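Side-chain contacts in annexin B22 (Schistosoma mansoni, PDB 4MDU), which binds acidic phospholipid membranes in a calcium-dependent manner, aggregates liposomes when calcium is present, and takes part in worm reproduction and host-parasite interaction: residues K115-A120 with E133-L138; N127-I132 with L298-A303; T137-E142 with N243-Q248. All coordinates share one frame; numbering follows the deposited sequence.

Interaction 1 of 3, residues K115-A120 with E133-L138; sequences KSLYYA and EIFTTL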
loop_
_atom_site.group_PDB
_atom_site.type_symbol
_atom_site.label_atom_id
_atom_site.label_comp_id
_atom_site.label_asym_id
_atom_site.label_seq_id
_atom_site.Cartn_x
_atom_site.Cartn_y
_atom_site.Cartn_z
ATOM N N LYS B 115 13.147 17.424 -0.175
ATOM C CA LYS B 115 11.868 18.082 -0.404
ATOM C C LYS B 115 10.729 17.069 -0.605
ATOM O O LYS B 115 9.665 17.193 -0.001
ATOM C CB LYS B 115 11.959 19.050 -1.580
ATOM C CG LYS B 115 11.651 20.503 -1.211
ATOM C CD LYS B 115 11.641 21.401 -2.447
ATOM C CE LYS B 115 11.332 22.847 -2.103
ATOM N NZ LYS B 115 11.270 23.713 -3.319
ATOM N N SER B 116 10.952 16.058 -1.432
ATOM C CA SER B 116 9.949 15.001 -1.589
ATOM C C SER B 116 9.662 14.271 -0.276
ATOM O O SER B 116 8.525 13.877 -0.028
ATOM C CB SER B 116 10.362 13.979 -2.659
ATOM O OG SER B 116 10.426 14.578 -3.940
ATOM N N LEU B 117 10.682 14.061 0.555
ATOM C CA LEU B 117 10.459 13.393 1.842
ATOM C C LEU B 117 9.589 14.289 2.696
ATOM O O LEU B 117 8.623 13.848 3.320
ATOM C CB LEU B 117 11.787 13.084 2.566
ATOM C CG LEU B 117 12.626 11.967 1.938
ATOM C CD1 LEU B 117 14.020 11.920 2.576
ATOM C CD2 LEU B 117 11.907 10.618 2.063
ATOM N N TYR B 118 9.942 15.567 2.721
ATOM C CA TYR B 118 9.167 16.563 3.444
ATOM C C TYR B 118 7.688 16.507 3.054
ATOM O O TYR B 118 6.811 16.434 3.910
ATOM C CB TYR B 118 9.727 17.948 3.148
ATOM C CG TYR B 118 8.905 19.062 3.754
ATOM C CD1 TYR B 118 7.986 19.760 3.000
ATOM C CD2 TYR B 118 9.043 19.395 5.088
ATOM C CE1 TYR B 118 7.238 20.768 3.552
ATOM C CE2 TYR B 118 8.302 20.401 5.649
ATOM C CZ TYR B 118 7.402 21.086 4.879
ATOM O OH TYR B 118 6.658 22.089 5.449
ATOM N N TYR B 119 7.401 16.524 1.755
ATOM C CA TYR B 119 6.006 16.478 1.322
ATOM C C TYR B 119 5.328 15.138 1.642
ATOM O O TYR B 119 4.141 15.085 1.962
ATOM C CB TYR B 119 5.874 16.866 -0.162
ATOM C CG TYR B 119 6.108 18.352 -0.385
ATOM C CD1 TYR B 119 5.262 19.291 0.200
ATOM C CD2 TYR B 119 7.177 18.820 -1.155
ATOM C CE1 TYR B 119 5.456 20.650 0.024
ATOM C CE2 TYR B 119 7.385 20.201 -1.337
ATOM C CZ TYR B 119 6.510 21.105 -0.735
ATOM O OH TYR B 119 6.660 22.469 -0.876
ATOM N N ALA B 120 6.093 14.058 1.589
ATOM C CA ALA B 120 5.536 12.742 1.878
ATOM C C ALA B 120 5.063 12.641 3.328
ATOM O O ALA B 120 4.211 11.805 3.665
ATOM C CB ALA B 120 6.557 11.652 1.572
ATOM N N GLU B 133 10.514 4.037 -1.378
ATOM C CA GLU B 133 11.186 4.247 -2.662
ATOM C C GLU B 133 12.513 4.998 -2.527
ATOM O O GLU B 133 13.534 4.630 -3.124
ATOM C CB GLU B 133 10.256 5.009 -3.635
ATOM C CG GLU B 133 10.931 5.330 -4.972
ATOM C CD GLU B 133 10.620 6.732 -5.476
ATOM O OE1 GLU B 133 9.428 7.071 -5.567
ATOM O OE2 GLU B 133 11.568 7.492 -5.776
ATOM N N ILE B 134 12.486 6.073 -1.758
ATOM C CA ILE B 134 13.661 6.910 -1.571
ATOM C C ILE B 134 14.701 6.290 -0.618
ATOM O O ILE B 134 15.868 6.128 -0.989
ATOM C CB ILE B 134 13.250 8.317 -1.078
ATOM C CG1 ILE B 134 12.520 9.065 -2.206
ATOM C CG2 ILE B 134 14.478 9.094 -0.612
ATOM C CD1 ILE B 134 12.160 10.484 -1.852
ATOM N N PHE B 135 14.283 5.916 0.588
ATOM C CA PHE B 135 15.240 5.381 1.566
ATOM C C PHE B 135 15.943 4.132 1.074
ATOM O O PHE B 135 17.149 3.965 1.276
ATOM C CB PHE B 135 14.563 5.108 2.904
ATOM C CG PHE B 135 14.171 6.352 3.629
ATOM C CD1 PHE B 135 14.925 7.505 3.492
ATOM C CD2 PHE B 135 13.043 6.382 4.429
ATOM C CE1 PHE B 135 14.567 8.677 4.159
ATOM C CE2 PHE B 135 12.677 7.547 5.103
ATOM C CZ PHE B 135 13.435 8.694 4.961
ATOM N N THR B 136 15.187 3.245 0.434
ATOM C CA THR B 136 15.772 2.057 -0.180
ATOM C C THR B 136 17.016 2.392 -0.999
ATOM O O THR B 136 18.001 1.653 -0.970
ATOM C CB THR B 136 14.749 1.340 -1.076
ATOM O OG1 THR B 136 13.792 0.674 -0.245
ATOM C CG2 THR B 136 15.425 0.327 -1.945
ATOM N N THR B 137 16.979 3.520 -1.706
ATOM C CA THR B 137 18.031 3.845 -2.666
ATOM C C THR B 137 19.194 4.675 -2.110
ATOM O O THR B 137 20.074 5.089 -2.865
ATOM C CB THR B 137 17.458 4.594 -3.885
ATOM O OG1 THR B 137 17.028 5.897 -3.468
ATOM C CG2 THR B 137 16.276 3.836 -4.463
ATOM N N LEU B 138 19.223 4.915 -0.804
ATOM C CA LEU B 138 20.300 5.733 -0.245
ATOM C C LEU B 138 21.230 4.920 0.633
ATOM O O LEU B 138 20.788 4.264 1.583
ATOM C CB LEU B 138 19.738 6.907 0.568
ATOM C CG LEU B 138 18.882 7.912 -0.211
ATOM C CD1 LEU B 138 18.160 8.853 0.744
ATOM C CD2 LEU B 138 19.738 8.692 -1.213
#
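L117 packs from helix 109-122 against I134 and F135 of helix 128-136, and both of its methyl groups lie on the ring. L117 CD1 is 3.6 Å from F135 CE1, while L117 CD2 is 3.8 Å from F135 CZ, so the fork of the leucine spans the CE1-CZ bond of a ring that it approaches obliquely. L117 CD2 at the same time packs on I134, with I134 CD1 at 3.9 Å and I134 CG2 at 4.0 Å. A branched leucine suits this place because one fork can reach both a ring and an aliphatic chain. Its CG stands anti to the carbonyl carbon (chi1 -71°), which leaves the fork projecting toward the facing helix, and I134 has the same choice for CG1 (chi1 -69°). The extended end of I134 then arrives between L117 and S116, whose CB is 4.0 Å from I134 CD1. A small serine is consistent with the close approach of the helices, the CA atoms of L117 and I134 being 8.0 Å apart. Beyond I134, the buried hydroxyl of T137 is satisfied by I134 O, at 2.7 Å from T137 OG1, and that carbonyl also accepts from T137 N. M121 on helix 109-122 and G123 and G125 in the turn that follows are ligands of one calcium site, so the contact joins the helices on either side of that turn. Around the pair, V146 and M143 of helix 140-156 meet L117 and F135, R314 of helix 311-320 packs on S116 and I134, and helix 274-288 covers T136.

Interaction 2 of 3, residues N127-I132 with L298-A303; sequences NDRVLI and LHDSMA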
loop_
_atom_site.group_PDB
_atom_site.type_symbol
_atom_site.label_atom_id
_atom_site.label_comp_id
_atom_site.label_asym_id
_atom_site.label_seq_id
_atom_site.Cartn_x
_atom_site.Cartn_y
_atom_site.Cartn_z
ATOM N N ASN B 127 2.983 9.412 2.926
ATOM C CA ASN B 127 3.234 8.753 1.658
ATOM C C ASN B 127 4.369 7.751 1.804
ATOM O O ASN B 127 5.489 8.013 1.395
ATOM C CB ASN B 127 3.559 9.756 0.573
ATOM C CG ASN B 127 3.325 9.194 -0.788
ATOM O OD1 ASN B 127 3.276 7.979 -0.959
ATOM N ND2 ASN B 127 3.170 10.069 -1.774
ATOM N N ASP B 128 4.056 6.599 2.385
ATOM C CA ASP B 128 5.060 5.624 2.755
ATOM C C ASP B 128 5.731 5.025 1.549
ATOM O O ASP B 128 6.922 4.685 1.583
ATOM C CB ASP B 128 4.440 4.545 3.620
ATOM C CG ASP B 128 4.314 4.990 5.058
ATOM O OD1 ASP B 128 5.371 5.230 5.686
ATOM O OD2 ASP B 128 3.176 5.133 5.551
ATOM N N ARG B 129 4.957 4.930 0.478
ATOM C CA ARG B 129 5.446 4.433 -0.792
ATOM C C ARG B 129 6.662 5.240 -1.220
ATOM O O ARG B 129 7.651 4.688 -1.737
ATOM C CB ARG B 129 4.343 4.551 -1.842
ATOM C CG ARG B 129 4.735 4.044 -3.207
ATOM C CD ARG B 129 3.564 4.091 -4.192
ATOM N NE ARG B 129 4.026 3.892 -5.567
ATOM C CZ ARG B 129 3.260 3.496 -6.580
ATOM N NH1 ARG B 129 1.972 3.233 -6.393
ATOM N NH2 ARG B 129 3.788 3.357 -7.787
ATOM N N VAL B 130 6.577 6.551 -1.003
ATOM C CA VAL B 130 7.668 7.464 -1.306
ATOM C C VAL B 130 8.832 7.286 -0.304
ATOM O O VAL B 130 10.002 7.348 -0.681
ATOM C CB VAL B 130 7.163 8.932 -1.361
ATOM C CG1 VAL B 130 8.328 9.919 -1.412
ATOM C CG2 VAL B 130 6.256 9.132 -2.579
ATOM N N LEU B 131 8.522 7.036 0.963
ATOM C CA LEU B 131 9.599 6.811 1.944
ATOM C C LEU B 131 10.367 5.534 1.592
ATOM O O LEU B 131 11.595 5.532 1.522
ATOM C CB LEU B 131 9.055 6.712 3.374
ATOM C CG LEU B 131 8.198 7.850 3.891
ATOM C CD1 LEU B 131 7.979 7.732 5.437
ATOM C CD2 LEU B 131 8.831 9.159 3.500
ATOM N N ILE B 132 9.628 4.458 1.321
ATOM C CA ILE B 132 10.253 3.214 0.885
ATOM C C ILE B 132 11.098 3.398 -0.371
ATOM O O ILE B 132 12.257 2.980 -0.428
ATOM C CB ILE B 132 9.214 2.130 0.615
ATOM C CG1 ILE B 132 8.447 1.812 1.892
ATOM C CG2 ILE B 132 9.891 0.891 0.074
ATOM C CD1 ILE B 132 7.466 0.679 1.756
ATOM N N LEU B 298 8.604 2.347 -11.845
ATOM C CA LEU B 298 8.322 3.284 -12.916
ATOM C C LEU B 298 6.921 3.030 -13.506
ATOM O O LEU B 298 6.133 3.959 -13.669
ATOM C CB LEU B 298 9.421 3.195 -13.975
ATOM C CG LEU B 298 10.732 3.874 -13.568
ATOM C CD1 LEU B 298 11.896 3.423 -14.432
ATOM C CD2 LEU B 298 10.557 5.389 -13.647
ATOM N N HIS B 299 6.611 1.765 -13.783
ATOM C CA HIS B 299 5.289 1.376 -14.286
ATOM C C HIS B 299 4.175 1.876 -13.366
ATOM O O HIS B 299 3.194 2.463 -13.817
ATOM C CB HIS B 299 5.203 -0.153 -14.428
ATOM C CG HIS B 299 3.937 -0.630 -15.065
ATOM N ND1 HIS B 299 3.727 -0.581 -16.428
ATOM C CD2 HIS B 299 2.812 -1.157 -14.529
ATOM C CE1 HIS B 299 2.530 -1.063 -16.703
ATOM N NE2 HIS B 299 1.951 -1.417 -15.568
ATOM N N ASP B 300 4.329 1.658 -12.063
ATOM C CA ASP B 300 3.270 2.048 -11.150
ATOM C C ASP B 300 3.200 3.561 -10.999
ATOM O O ASP B 300 2.175 4.102 -10.598
ATOM C CB ASP B 300 3.427 1.333 -9.810
ATOM C CG ASP B 300 3.309 -0.166 -9.959
ATOM O OD1 ASP B 300 2.891 -0.601 -11.056
ATOM O OD2 ASP B 300 3.634 -0.909 -9.009
ATOM N N SER B 301 4.276 4.246 -11.366
ATOM C CA SER B 301 4.314 5.693 -11.212
ATOM C C SER B 301 3.592 6.370 -12.371
ATOM O O SER B 301 3.299 7.560 -12.314
ATOM C CB SER B 301 5.759 6.186 -11.172
ATOM O OG SER B 301 6.274 6.312 -12.489
ATOM N N MET B 302 3.331 5.619 -13.434
ATOM C CA MET B 302 2.664 6.203 -14.595
ATOM C C MET B 302 1.170 5.946 -14.518
ATOM O O MET B 302 0.678 4.895 -14.937
ATOM C CB MET B 302 3.268 5.677 -15.904
ATOM C CG MET B 302 4.583 6.343 -16.250
ATOM S SD MET B 302 5.449 5.614 -17.640
ATOM C CE MET B 302 5.895 4.015 -16.971
ATOM N N ALA B 303 0.455 6.904 -13.944
ATOM C CA ALA B 303 -0.986 6.772 -13.763
ATOM C C ALA B 303 -1.698 8.014 -14.292
ATOM O O ALA B 303 -2.783 8.363 -13.844
ATOM C CB ALA B 303 -1.319 6.532 -12.283
#
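The guanidinium of R129 meets D300 with the CA of the aspartate at its edge, in its plane, while the D300 carboxylate is turned 80° against it; S301 N approaches the guanidinium obliquely. The exact position of R129 NH2 is doubtful, since the model sets it too close to D300. This is a meeting across the annexin fold, between helix 128-136 in the predicted second repeat and helix 290-301 in the predicted fourth, and in annexins these two repeats face one another across the polar centre of the molecule. Arginine suits such a place because it is long: with CG anti to the backbone N (chi1 -179°) and the chain extended on to NE, it bridges helices whose nearest CA atoms, those of R129 and S301, are 10.6 Å apart. The two side chains cross at about a right angle. As modelled, R129 NH2 is 4.4 Å from D300 OD2 and the oxygen lies well out of the guanidinium plane, so any attraction is probably one of charge alone, beyond salt-bridge range. Both residues are exposed, and water would be expected to weaken it. On either side of the arginine in sequence the chain is occupied differently: D128 belongs to a calcium site and bonds to Y178, whereas V130 rests on R314 of helix 311-320. After S301 the next residue in sequence is the calcium ligand M302, and S301 turns its hydroxyl back, S301 OG donating to L298 O at 2.6 Å.

Interaction 3 of 3, residues T137-E142 with N243-Q248; sequences TLWNDE and NRTPYQ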
loop_
_atom_site.group_PDB
_atom_site.type_symbol
_atom_site.label_atom_id
_atom_site.label_comp_id
_atom_site.label_asym_id
_atom_site.label_seq_id
_atom_site.Cartn_x
_atom_site.Cartn_y
_atom_site.Cartn_z
ATOM N N THR B 137 16.979 3.520 -1.706
ATOM C CA THR B 137 18.031 3.845 -2.666
ATOM C C THR B 137 19.194 4.675 -2.110
ATOM O O THR B 137 20.074 5.089 -2.865
ATOM C CB THR B 137 17.458 4.594 -3.885
ATOM O OG1 THR B 137 17.028 5.897 -3.468
ATOM C CG2 THR B 137 16.276 3.836 -4.463
ATOM N N LEU B 138 19.223 4.915 -0.804
ATOM C CA LEU B 138 20.300 5.733 -0.245
ATOM C C LEU B 138 21.230 4.920 0.633
ATOM O O LEU B 138 20.788 4.264 1.583
ATOM C CB LEU B 138 19.738 6.907 0.568
ATOM C CG LEU B 138 18.882 7.912 -0.211
ATOM C CD1 LEU B 138 18.160 8.853 0.744
ATOM C CD2 LEU B 138 19.738 8.692 -1.213
ATOM N N TRP B 139 22.522 4.976 0.342
ATOM C CA TRP B 139 23.473 4.395 1.282
ATOM C C TRP B 139 23.891 5.425 2.340
ATOM O O TRP B 139 23.424 6.570 2.332
ATOM C CB TRP B 139 24.670 3.745 0.581
ATOM C CG TRP B 139 25.041 2.462 1.263
ATOM C CD1 TRP B 139 26.126 2.240 2.076
ATOM C CD2 TRP B 139 24.296 1.229 1.240
ATOM N NE1 TRP B 139 26.107 0.945 2.536
ATOM C CE2 TRP B 139 24.994 0.306 2.046
ATOM C CE3 TRP B 139 23.119 0.814 0.605
ATOM C CZ2 TRP B 139 24.556 -1.007 2.227
ATOM C CZ3 TRP B 139 22.685 -0.496 0.791
ATOM C CH2 TRP B 139 23.404 -1.387 1.598
ATOM N N ASN B 140 24.754 5.009 3.258
ATOM C CA ASN B 140 25.010 5.779 4.470
ATOM C C ASN B 140 25.300 7.268 4.273
ATOM O O ASN B 140 24.646 8.127 4.879
ATOM C CB ASN B 140 26.116 5.108 5.305
ATOM C CG ASN B 140 25.675 3.772 5.875
ATOM O OD1 ASN B 140 24.473 3.521 6.036
ATOM N ND2 ASN B 140 26.641 2.896 6.173
ATOM N N ASP B 141 26.298 7.569 3.456
ATOM C CA ASP B 141 26.710 8.945 3.225
ATOM C C ASP B 141 25.651 9.768 2.486
ATOM O O ASP B 141 25.474 10.957 2.750
ATOM C CB ASP B 141 28.027 8.960 2.463
ATOM C CG ASP B 141 29.186 8.492 3.332
ATOM O OD1 ASP B 141 29.107 8.723 4.546
ATOM O OD2 ASP B 141 30.149 7.898 2.820
ATOM N N GLU B 142 24.950 9.125 1.561
ATOM C CA GLU B 142 23.884 9.787 0.820
ATOM C C GLU B 142 22.766 10.135 1.776
ATOM O O GLU B 142 22.235 11.243 1.744
ATOM C CB GLU B 142 23.400 8.870 -0.306
ATOM C CG GLU B 142 24.536 8.586 -1.290
ATOM C CD GLU B 142 24.251 7.448 -2.261
ATOM O OE1 GLU B 142 23.544 6.492 -1.881
ATOM O OE2 GLU B 142 24.755 7.511 -3.408
ATOM N N ASN B 243 20.767 -3.899 6.581
ATOM C CA ASN B 243 22.175 -3.527 6.718
ATOM C C ASN B 243 23.172 -4.136 5.753
ATOM O O ASN B 243 24.192 -3.520 5.476
ATOM C CB ASN B 243 22.664 -3.747 8.163
ATOM C CG ASN B 243 21.959 -2.843 9.145
ATOM O OD1 ASN B 243 21.962 -1.620 8.992
ATOM N ND2 ASN B 243 21.305 -3.440 10.133
ATOM N N ARG B 244 22.928 -5.351 5.263
ATOM C CA ARG B 244 23.954 -5.982 4.434
ATOM C C ARG B 244 24.097 -5.206 3.141
ATOM O O ARG B 244 23.130 -4.644 2.659
ATOM C CB ARG B 244 23.616 -7.442 4.136
ATOM C CG ARG B 244 23.534 -8.317 5.367
ATOM C CD ARG B 244 24.810 -8.209 6.254
ATOM N NE ARG B 244 24.600 -8.956 7.491
ATOM C CZ ARG B 244 24.778 -8.478 8.716
ATOM N NH1 ARG B 244 25.213 -7.239 8.897
ATOM N NH2 ARG B 244 24.535 -9.258 9.765
ATOM N N THR B 245 25.300 -5.171 2.580
ATOM C CA THR B 245 25.489 -4.497 1.318
ATOM C C THR B 245 24.741 -5.266 0.221
ATOM O O THR B 245 24.413 -6.447 0.384
ATOM C CB THR B 245 26.965 -4.422 0.955
ATOM O OG1 THR B 245 27.399 -5.711 0.512
ATOM C CG2 THR B 245 27.798 -3.962 2.170
ATOM N N PRO B 246 24.467 -4.605 -0.909
ATOM C CA PRO B 246 23.721 -5.350 -1.925
ATOM C C PRO B 246 24.448 -6.643 -2.296
ATOM O O PRO B 246 23.806 -7.675 -2.475
ATOM C CB PRO B 246 23.670 -4.372 -3.106
ATOM C CG PRO B 246 23.822 -3.017 -2.464
ATOM C CD PRO B 246 24.807 -3.243 -1.356
ATOM N N TYR B 247 25.772 -6.600 -2.359
ATOM C CA TYR B 247 26.558 -7.788 -2.716
ATOM C C TYR B 247 26.407 -8.923 -1.698
ATOM O O TYR B 247 26.131 -10.075 -2.072
ATOM C CB TYR B 247 28.017 -7.401 -2.960
ATOM C CG TYR B 247 28.107 -6.120 -3.764
ATOM C CD1 TYR B 247 27.932 -6.132 -5.143
ATOM C CD2 TYR B 247 28.316 -4.896 -3.141
ATOM C CE1 TYR B 247 27.977 -4.962 -5.883
ATOM C CE2 TYR B 247 28.366 -3.724 -3.870
ATOM C CZ TYR B 247 28.191 -3.765 -5.247
ATOM O OH TYR B 247 28.234 -2.609 -5.985
ATOM N N GLN B 248 26.544 -8.585 -0.414
ATOM C CA GLN B 248 26.347 -9.546 0.679
ATOM C C GLN B 248 24.935 -10.143 0.699
ATOM O O GLN B 248 24.776 -11.338 0.976
ATOM C CB GLN B 248 26.653 -8.882 2.031
ATOM C CG GLN B 248 26.571 -9.819 3.235
ATOM C CD GLN B 248 27.621 -10.918 3.197
ATOM O OE1 GLN B 248 28.689 -10.758 2.604
ATOM N NE2 GLN B 248 27.307 -12.050 3.808
#
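W139 drives the far end of its six-membered ring against the backbone of R244 and T245 and the ring of P246, and that is where the packing is tight. R244 O lies at the ring edge, near its plane, 3.4 Å from W139 CH2. T245 CA is 3.7 Å from W139 CZ2, and P246 CD is 3.8 Å from W139 CH2. A large flat indole suits the place because it reaches from one helix start to the other, and its NE1 is satisfied by D191 O. Toward N243 the contact loosens: only its carbonyl O comes near, 4.1 Å from W139 CZ2. The side chains of N243 and R244, both partly exposed, leave the backbone away from the tryptophan, and R244 forms salt bridges with D218 and D191. W139, at the N-cap position of helix 140-156, has its backbone N 2.9 Å from E142 OE1, which accepts with its anti lone pair, while E142 OE2 pairs with R13. T245 caps helix 246-260, its OG1 accepting from Q248 N at 3.1 Å, and P246 fits the first turn, where no amide hydrogen is needed. The contact joins helix starts of the predicted second and third repeats, which pack tightly as a pair in the annexin fold.

Helix 128-136 ties interactions 1 and 2 together: their centres are 10 Å apart, and they touch where A120 O and N127 N, 2.8 Å apart, probably share a hydrogen bond and where L117 CD2 packs on L131 CD2. Interaction 3 begins on the stretch that follows this helix, sharing T137 and L138 with interaction 1, its centre 15 Å away. From interaction 2 it is 20 Å between centres, though nearest atoms come within about 5 Å. Calcium sites adjoin the first two contacts: L117 lies about 4 Å from M121, side chain to side chain, and interaction 2 includes D128 and M302. Interaction 3 lies away from these sites, joining repeats within the core.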